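Local coordinates for protein acetolactate synthase isozyme 1 large subunit (Escherichia coli, PDB 6LPI) that belongs to the family of thiamine diphosphate-dependent enzymes and binds thiamine diphosphate, a magnesium ion and flavin-adenine dinucleotide, at residues Thr32-Gly37 / Arg58-Ala63; Arg53-Arg58 / Met454-Glu459; Leu105-Gly110 / Pro165-Ile170. All blocks are in the same frame, centred on the assembly; numbering follows the deposited sequence.

Contact 1: Thr32-Gly37 / Arg58-Ala63; sequences TGIPGG and RHEQGA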
loop_
_atom_site.group_PDB
_atom_site.type_symbol
_atom_site.label_atom_id
_atom_site.label_comp_id
_atom_site.label_asym_id
_atom_site.label_seq_id
_atom_site.Cartn_x
_atom_site.Cartn_y
_atom_site.Cartn_z
ATOM N N THR B 32 4.105 12.288 -13.883
ATOM C CA THR B 32 2.832 12.985 -13.832
ATOM C C THR B 32 2.855 14.012 -12.717
ATOM O O THR B 32 3.302 13.723 -11.607
ATOM C CB THR B 32 1.662 12.006 -13.633
ATOM O OG1 THR B 32 0.453 12.742 -13.425
ATOM C CG2 THR B 32 1.896 11.157 -12.427
ATOM N N GLY B 33 2.372 15.207 -13.020
ATOM C CA GLY B 33 2.355 16.251 -12.021
ATOM C C GLY B 33 1.591 17.467 -12.485
ATOM O O GLY B 33 0.783 17.400 -13.412
ATOM N N ILE B 34 1.832 18.574 -11.797
ATOM C CA ILE B 34 1.264 19.871 -12.143
ATOM C C ILE B 34 2.281 20.978 -11.892
ATOM O O ILE B 34 2.831 21.091 -10.782
ATOM C CB ILE B 34 -0.024 20.159 -11.359
ATOM C CG1 ILE B 34 -1.099 19.103 -11.628
ATOM C CG2 ILE B 34 -0.463 21.608 -11.588
ATOM C CD1 ILE B 34 -2.443 19.433 -11.006
ATOM N N PRO B 35 2.528 21.849 -12.862
ATOM C CA PRO B 35 3.559 22.862 -12.677
ATOM C C PRO B 35 3.092 24.004 -11.790
ATOM O O PRO B 35 1.902 24.302 -11.675
ATOM C CB PRO B 35 3.823 23.345 -14.102
ATOM C CG PRO B 35 2.526 23.156 -14.779
ATOM C CD PRO B 35 1.965 21.881 -14.218
ATOM N N GLY B 36 4.070 24.633 -11.146
ATOM C CA GLY B 36 3.894 25.843 -10.363
ATOM C C GLY B 36 5.235 26.531 -10.252
ATOM O O GLY B 36 6.275 25.959 -10.591
ATOM N N GLY B 37 5.203 27.760 -9.732
ATOM C CA GLY B 37 6.378 28.611 -9.739
ATOM C C GLY B 37 7.648 27.912 -9.304
ATOM O O GLY B 37 8.595 27.789 -10.093
ATOM N N ARG B 58 -5.224 16.935 -12.908
ATOM C CA ARG B 58 -6.062 18.067 -12.569
ATOM C C ARG B 58 -6.057 18.366 -11.083
ATOM O O ARG B 58 -6.636 19.365 -10.661
ATOM C CB ARG B 58 -7.490 17.825 -13.058
ATOM C CG ARG B 58 -7.777 18.506 -14.370
ATOM C CD ARG B 58 -7.336 17.673 -15.533
ATOM N NE ARG B 58 -7.695 18.355 -16.757
ATOM C CZ ARG B 58 -7.062 18.184 -17.907
ATOM N NH1 ARG B 58 -6.034 17.340 -17.983
ATOM N NH2 ARG B 58 -7.470 18.850 -18.978
ATOM N N HIS B 59 -5.393 17.547 -10.286
ATOM C CA HIS B 59 -5.324 17.789 -8.857
ATOM C C HIS B 59 -4.149 16.956 -8.389
ATOM O O HIS B 59 -3.972 15.825 -8.858
ATOM C CB HIS B 59 -6.621 17.347 -8.142
ATOM C CG HIS B 59 -6.668 17.675 -6.679
ATOM N ND1 HIS B 59 -5.892 17.032 -5.736
ATOM C CD2 HIS B 59 -7.434 18.558 -5.993
ATOM C CE1 HIS B 59 -6.149 17.531 -4.539
ATOM N NE2 HIS B 59 -7.083 18.458 -4.667
ATOM N N GLU B 60 -3.321 17.522 -7.504
ATOM C CA GLU B 60 -2.068 16.839 -7.223
ATOM C C GLU B 60 -2.329 15.503 -6.539
ATOM O O GLU B 60 -1.567 14.551 -6.742
ATOM C CB GLU B 60 -1.132 17.731 -6.403
ATOM C CG GLU B 60 -0.605 18.968 -7.168
ATOM C CD GLU B 60 -1.511 20.194 -7.026
ATOM O OE1 GLU B 60 -2.679 20.014 -6.593
ATOM O OE2 GLU B 60 -1.061 21.328 -7.328
ATOM N N GLN B 61 -3.450 15.378 -5.813
ATOM C CA GLN B 61 -3.832 14.062 -5.314
ATOM C C GLN B 61 -3.995 13.086 -6.475
ATOM O O GLN B 61 -3.523 11.938 -6.419
ATOM C CB GLN B 61 -5.139 14.143 -4.540
ATOM C CG GLN B 61 -5.292 12.985 -3.590
ATOM C CD GLN B 61 -6.688 12.805 -3.074
ATOM O OE1 GLN B 61 -7.412 11.912 -3.529
ATOM N NE2 GLN B 61 -7.085 13.649 -2.127
ATOM N N GLY B 62 -4.618 13.558 -7.563
ATOM C CA GLY B 62 -4.717 12.757 -8.768
ATOM C C GLY B 62 -3.367 12.391 -9.357
ATOM O O GLY B 62 -3.151 11.239 -9.737
ATOM N N ALA B 63 -2.445 13.362 -9.448
ATOM C CA ALA B 63 -1.093 13.061 -9.936
ATOM C C ALA B 63 -0.463 11.938 -9.134
ATOM O O ALA B 63 0.113 10.995 -9.697
ATOM C CB ALA B 63 -0.197 14.297 -9.858
#
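T32 and A63 meet where the end of strand 30-33 faces the first turn of helix 60-74, an instructive case of a strand end and a helix start packed together without a hydrogen bond between them. T32 OG1, anti to the backbone N (chi1 173°), lies 3.9 Å from A63 CB, and T32 CG2 approaches A63 O at 3.3 Å. The hydroxyl has its polar partner on the adjoining strand, I55 O, so what it offers the helix is packing against carbon. At G33 the backbone itself is the surface: its CA sits 3.9 Å from A63 CB, G33 and A63 being the pair whose CA atoms lie nearest. I34 then carries the largest share. Its chi2 of -173° extends CD1 away from the strand, to 3.6 Å from H59 N and 4.2 Å from E60 CD. That methyl thus rests on the turn leading into the helix, whose N-cap is H59: its ND1 accepts from Q61 N, 3.0 Å away and near the ring plane, and its carbonyl O accepts from A63 N. E60 is bent at chi2 (90°), which puts CD beside I34, while OE1 is hydrogen-bonded to N90 ND2. P35, E60 and N90 line a thiamine diphosphate pocket, consistent with the N-terminal domain of this family, whose strand-end loops and helix starts contribute part of the cofactor site.

Contact 2: Arg53-Arg58 / Met454-Glu459; sequences RHILAR and MATASE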
loop_
_atom_site.group_PDB
_atom_site.type_symbol
_atom_site.label_atom_id
_atom_site.label_comp_id
_atom_site.label_asym_id
_atom_site.label_seq_id
_atom_site.Cartn_x
_atom_site.Cartn_y
_atom_site.Cartn_z
ATOM N N ARG B 53 7.662 11.525 -21.155
ATOM C CA ARG B 53 6.414 12.263 -21.324
ATOM C C ARG B 53 5.847 12.647 -19.953
ATOM O O ARG B 53 6.032 11.946 -18.948
ATOM C CB ARG B 53 5.380 11.442 -22.114
ATOM C CG ARG B 53 3.904 11.823 -21.872
ATOM C CD ARG B 53 2.916 10.996 -22.707
ATOM N NE ARG B 53 3.278 9.582 -22.769
ATOM C CZ ARG B 53 2.410 8.603 -23.015
ATOM N NH1 ARG B 53 1.129 8.896 -23.219
ATOM N NH2 ARG B 53 2.820 7.335 -23.058
ATOM N N HIS B 54 5.180 13.796 -19.917
ATOM C CA HIS B 54 4.603 14.349 -18.698
ATOM C C HIS B 54 3.089 14.374 -18.843
ATOM O O HIS B 54 2.570 14.996 -19.768
ATOM C CB HIS B 54 5.111 15.768 -18.431
ATOM C CG HIS B 54 4.263 16.525 -17.461
ATOM N ND1 HIS B 54 4.450 16.445 -16.098
ATOM C CD2 HIS B 54 3.189 17.330 -17.652
ATOM C CE1 HIS B 54 3.542 17.188 -15.492
ATOM N NE2 HIS B 54 2.767 17.736 -16.411
ATOM N N ILE B 55 2.377 13.731 -17.924
ATOM C CA ILE B 55 0.918 13.790 -17.860
ATOM C C ILE B 55 0.460 14.809 -16.815
ATOM O O ILE B 55 0.851 14.749 -15.634
ATOM C CB ILE B 55 0.320 12.394 -17.626
ATOM C CG1 ILE B 55 0.409 11.578 -18.925
ATOM C CG2 ILE B 55 -1.115 12.488 -17.171
ATOM C CD1 ILE B 55 1.717 10.935 -19.212
ATOM N N LEU B 56 -0.361 15.755 -17.275
ATOM C CA LEU B 56 -0.892 16.849 -16.468
ATOM C C LEU B 56 -2.166 16.385 -15.770
ATOM O O LEU B 56 -3.213 16.201 -16.406
ATOM C CB LEU B 56 -1.157 18.080 -17.327
ATOM C CG LEU B 56 -1.635 19.357 -16.649
ATOM C CD1 LEU B 56 -0.716 19.709 -15.480
ATOM C CD2 LEU B 56 -1.692 20.491 -17.646
ATOM N N ALA B 57 -2.057 16.128 -14.474
ATOM C CA ALA B 57 -3.224 15.841 -13.671
ATOM C C ALA B 57 -4.057 17.108 -13.499
ATOM O O ALA B 57 -3.675 18.218 -13.896
ATOM C CB ALA B 57 -2.802 15.302 -12.303
ATOM N N ARG B 58 -5.224 16.935 -12.908
ATOM C CA ARG B 58 -6.062 18.067 -12.569
ATOM C C ARG B 58 -6.057 18.366 -11.083
ATOM O O ARG B 58 -6.636 19.365 -10.661
ATOM C CB ARG B 58 -7.490 17.825 -13.058
ATOM C CG ARG B 58 -7.777 18.506 -14.370
ATOM C CD ARG B 58 -7.336 17.673 -15.533
ATOM N NE ARG B 58 -7.695 18.355 -16.757
ATOM C CZ ARG B 58 -7.062 18.184 -17.907
ATOM N NH1 ARG B 58 -6.034 17.340 -17.983
ATOM N NH2 ARG B 58 -7.470 18.850 -18.978
ATOM N N MET B 454 -11.367 12.625 -14.576
ATOM C CA MET B 454 -12.074 12.239 -15.791
ATOM C C MET B 454 -11.493 12.943 -17.001
ATOM O O MET B 454 -11.250 12.309 -18.035
ATOM C CB MET B 454 -13.564 12.541 -15.667
ATOM C CG MET B 454 -14.357 11.362 -15.166
ATOM S SD MET B 454 -16.137 11.646 -15.134
ATOM C CE MET B 454 -16.687 10.170 -14.281
ATOM N N ALA B 455 -11.209 14.243 -16.869
ATOM C CA ALA B 455 -10.577 14.976 -17.965
ATOM C C ALA B 455 -9.271 14.310 -18.368
ATOM O O ALA B 455 -9.038 14.024 -19.555
ATOM C CB ALA B 455 -10.343 16.432 -17.559
ATOM N N THR B 456 -8.433 14.006 -17.368
ATOM C CA THR B 456 -7.174 13.311 -17.605
ATOM C C THR B 456 -7.383 12.024 -18.385
ATOM O O THR B 456 -6.597 11.699 -19.284
ATOM C CB THR B 456 -6.474 13.036 -16.269
ATOM O OG1 THR B 456 -6.343 14.265 -15.538
ATOM C CG2 THR B 456 -5.114 12.424 -16.481
ATOM N N ALA B 457 -8.472 11.307 -18.101
ATOM C CA ALA B 457 -8.710 10.052 -18.809
ATOM C C ALA B 457 -9.023 10.296 -20.277
ATOM O O ALA B 457 -8.500 9.601 -21.158
ATOM C CB ALA B 457 -9.845 9.276 -18.144
ATOM N N SER B 458 -9.859 11.285 -20.566
ATOM C CA SER B 458 -10.299 11.408 -21.946
ATOM C C SER B 458 -9.214 12.012 -22.819
ATOM O O SER B 458 -9.018 11.575 -23.962
ATOM C CB SER B 458 -11.585 12.229 -22.013
ATOM O OG SER B 458 -11.332 13.566 -21.668
ATOM N N GLU B 459 -8.478 12.989 -22.280
ATOM C CA GLU B 459 -7.464 13.689 -23.062
ATOM C C GLU B 459 -6.312 12.777 -23.463
ATOM O O GLU B 459 -5.721 12.972 -24.529
ATOM C CB GLU B 459 -6.966 14.892 -22.281
ATOM C CG GLU B 459 -8.101 15.821 -21.915
ATOM C CD GLU B 459 -7.629 17.120 -21.287
ATOM O OE1 GLU B 459 -6.501 17.155 -20.727
ATOM O OE2 GLU B 459 -8.375 18.130 -21.395
#
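R58 lays its side chain across helix 453-459, from A455 to E459, joining the N-terminal thiamine diphosphate-binding domain to the C-terminal one. Strand 53-56, outermost in this chain's copy of the parallel N-terminal sheet, and the residues just after it form one side of this interdomain packing; helix 453-459 of the second alpha/beta domain faces it, with helix 422-432 close by.

The apolar part is small. The side chains of I55 and T456 cross obliquely, I55 CG2 to T456 CG2 4.1 Å, both methyls being anti to their own backbone N. R58 and T456 run past each other in opposite directions, with R58 CD 3.5 Å from T456 OG1; that hydroxyl is hydrogen-bonded to OE1 of E453, at the start of the same helix. I427 of helix 422-432 and I66 of helix 60-74 also touch T456, so the threonine fills a junction of several elements.

The polar part belongs to R58 and E459. These form a salt bridge on the exposed side, the carboxylate oxygen OE1 lying at the guanidinium edge, near its plane, while the two flat groups are turned 75° apart. The bond from R58 NH1 to E459 OE1 is weak, at 2.8 Å with an N-H...O angle of 124°, and the exact place of R58 NH2 is doubtful. R58 also donates its backbone N to the side-chain OE2 of E453.

One face of the guanidinium is covered by A455, whose methyl CB stands 3.3 Å above the plane, displaced toward the rim and 3.4 Å from R58 NE.

Contact 3: Leu105-Gly110 / Pro165-Ile170; sequences LICITG and PVWIDI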
loop_
_atom_site.group_PDB
_atom_site.type_symbol
_atom_site.label_atom_id
_atom_site.label_comp_id
_atom_site.label_asym_id
_atom_site.label_seq_id
_atom_site.Cartn_x
_atom_site.Cartn_y
_atom_site.Cartn_z
ATOM N N LEU B 105 6.909 4.993 -4.511
ATOM C CA LEU B 105 6.668 6.265 -5.153
ATOM C C LEU B 105 7.845 7.191 -4.869
ATOM O O LEU B 105 8.376 7.211 -3.756
ATOM C CB LEU B 105 5.356 6.854 -4.602
ATOM C CG LEU B 105 4.370 7.601 -5.488
ATOM C CD1 LEU B 105 3.785 6.616 -6.483
ATOM C CD2 LEU B 105 3.283 8.241 -4.631
ATOM N N ILE B 106 8.268 7.946 -5.872
ATOM C CA ILE B 106 9.121 9.111 -5.671
ATOM C C ILE B 106 8.275 10.329 -5.970
ATOM O O ILE B 106 7.680 10.442 -7.050
ATOM C CB ILE B 106 10.401 9.089 -6.521
ATOM C CG1 ILE B 106 11.480 8.221 -5.874
ATOM C CG2 ILE B 106 10.941 10.487 -6.701
ATOM C CD1 ILE B 106 11.352 6.786 -6.105
ATOM N N CYS B 107 8.228 11.235 -5.011
ATOM C CA CYS B 107 7.417 12.438 -5.075
ATOM C C CYS B 107 8.356 13.635 -5.018
ATOM O O CYS B 107 9.077 13.815 -4.032
ATOM C CB CYS B 107 6.426 12.419 -3.912
ATOM S SG CYS B 107 5.831 13.989 -3.376
ATOM N N ILE B 108 8.345 14.460 -6.058
ATOM C CA ILE B 108 9.267 15.581 -6.179
ATOM C C ILE B 108 8.482 16.880 -6.124
ATOM O O ILE B 108 7.523 17.083 -6.881
ATOM C CB ILE B 108 10.113 15.494 -7.458
ATOM C CG1 ILE B 108 11.114 14.340 -7.351
ATOM C CG2 ILE B 108 10.846 16.769 -7.670
ATOM C CD1 ILE B 108 11.702 13.899 -8.683
ATOM N N THR B 109 8.898 17.761 -5.233
ATOM C CA THR B 109 8.209 19.013 -4.998
ATOM C C THR B 109 9.217 20.153 -5.067
ATOM O O THR B 109 10.346 20.032 -4.576
ATOM C CB THR B 109 7.492 18.941 -3.621
ATOM O OG1 THR B 109 6.246 18.238 -3.764
ATOM C CG2 THR B 109 7.205 20.293 -3.068
ATOM N N GLY B 110 8.829 21.247 -5.725
ATOM C CA GLY B 110 9.641 22.440 -5.676
ATOM C C GLY B 110 9.476 23.136 -4.349
ATOM O O GLY B 110 8.466 22.976 -3.663
ATOM N N PRO B 165 6.958 5.355 -0.267
ATOM C CA PRO B 165 7.199 6.653 -0.899
ATOM C C PRO B 165 8.349 7.398 -0.250
ATOM O O PRO B 165 8.550 7.355 0.966
ATOM C CB PRO B 165 5.885 7.404 -0.665
ATOM C CG PRO B 165 5.364 6.828 0.619
ATOM C CD PRO B 165 5.764 5.369 0.592
ATOM N N VAL B 166 9.119 8.071 -1.087
ATOM C CA VAL B 166 10.135 9.002 -0.641
ATOM C C VAL B 166 9.811 10.352 -1.255
ATOM O O VAL B 166 9.481 10.452 -2.447
ATOM C CB VAL B 166 11.558 8.558 -1.023
ATOM C CG1 VAL B 166 12.573 9.480 -0.363
ATOM C CG2 VAL B 166 11.788 7.131 -0.607
ATOM N N TRP B 167 9.925 11.388 -0.438
ATOM C CA TRP B 167 9.564 12.736 -0.825
ATOM C C TRP B 167 10.848 13.549 -0.918
ATOM O O TRP B 167 11.613 13.625 0.054
ATOM C CB TRP B 167 8.595 13.327 0.196
ATOM C CG TRP B 167 7.939 14.578 -0.248
ATOM C CD1 TRP B 167 8.507 15.596 -0.955
ATOM C CD2 TRP B 167 6.585 14.962 -0.004
ATOM N NE1 TRP B 167 7.586 16.588 -1.173
ATOM C CE2 TRP B 167 6.397 16.222 -0.602
ATOM C CE3 TRP B 167 5.512 14.364 0.670
ATOM C CZ2 TRP B 167 5.184 16.892 -0.560
ATOM C CZ3 TRP B 167 4.296 15.036 0.711
ATOM C CH2 TRP B 167 4.148 16.290 0.097
ATOM N N ILE B 168 11.094 14.144 -2.081
ATOM C CA ILE B 168 12.263 14.980 -2.283
ATOM C C ILE B 168 11.764 16.396 -2.541
ATOM O O ILE B 168 11.133 16.664 -3.576
ATOM C CB ILE B 168 13.150 14.467 -3.433
ATOM C CG1 ILE B 168 13.349 12.947 -3.314
ATOM C CG2 ILE B 168 14.515 15.164 -3.431
ATOM C CD1 ILE B 168 13.766 12.274 -4.590
ATOM N N ASP B 169 12.088 17.309 -1.616
ATOM C CA ASP B 169 11.778 18.729 -1.734
ATOM C C ASP B 169 13.031 19.475 -2.214
ATOM O O ASP B 169 14.077 19.433 -1.560
ATOM C CB ASP B 169 11.292 19.258 -0.389
ATOM C CG ASP B 169 10.413 20.477 -0.515
ATOM O OD1 ASP B 169 10.364 21.260 0.450
ATOM O OD2 ASP B 169 9.742 20.639 -1.548
ATOM N N ILE B 170 12.927 20.169 -3.343
ATOM C CA ILE B 170 14.109 20.768 -3.962
ATOM C C ILE B 170 13.895 22.266 -4.148
ATOM O O ILE B 170 13.043 22.690 -4.954
ATOM C CB ILE B 170 14.446 20.107 -5.310
ATOM C CG1 ILE B 170 14.417 18.590 -5.201
ATOM C CG2 ILE B 170 15.837 20.504 -5.765
ATOM C CD1 ILE B 170 14.379 17.900 -6.557
#
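C107 places its sulfur squarely over the indole of W167, the apolar centre of two neighbouring parallel strands. SG is 3.6 Å from the centroid of the five-membered ring and only 10° off its normal, a sulfur-aromatic contact over the face. C107 and W167 are paired in the register and so share a face of the sheet; with SG anti to the backbone N (chi1 155°) the sulfur comes over the ring.

On the other side the branched residues interlock diagonally: I106 CG2 meets I168 CD1 at 4.0 Å, and one step further I108 CG2 meets I170 CD1 at 3.9 Å. At the strand entrance L105 CB rests on P165 CB.

Between these two layers runs the parallel ladder. V166 N, I168 N and I170 N donate to L105 O, C107 O and T109 O, while C107 N and T109 N return bonds to V166 O and I168 O; the link from I168 N to C107 O is 2.8 Å long and nearly straight at 171°. CA-H...O contacts, such as P165 CA to L105 O, accompany it.

Further along the cysteine-tryptophan face come the polar side chains of T109 and D169. T109 OG1 is 3.4 Å from W167 NE1, and D169 OD1 has a weak hydrogen bond to Q111 NE2.

The cysteine-tryptophan side is packed by L91, I95 and A88 of helix 86-101, the isoleucine side by helix 147-159, and strands 78-82 and 137-140 flank the pair in this helix-covered parallel sheet.

Overall arrangement
All three contacts draw on the parallel sheet of the N-terminal domain, yet they differ in burial and chemistry. Contact 3 is fully buried in the sheet's interior and relies on a regular backbone ladder, with isoleucines on one face and the C107-W167 pair, followed by T109 and D169, on the other. Contacts 1 and 2, centres 10 Å apart, lie toward the sheet margin and are partly buried; they share R58, and T32 and G33 of the one bond to I55 of the other, strands 30-33 and 53-56 being neighbours. Contact 1 is carbon packing of strand end against helix start beside the cofactor pocket, whereas contact 2 reaches another domain and adds charge at its exposed rim. Contact 3 touches neither.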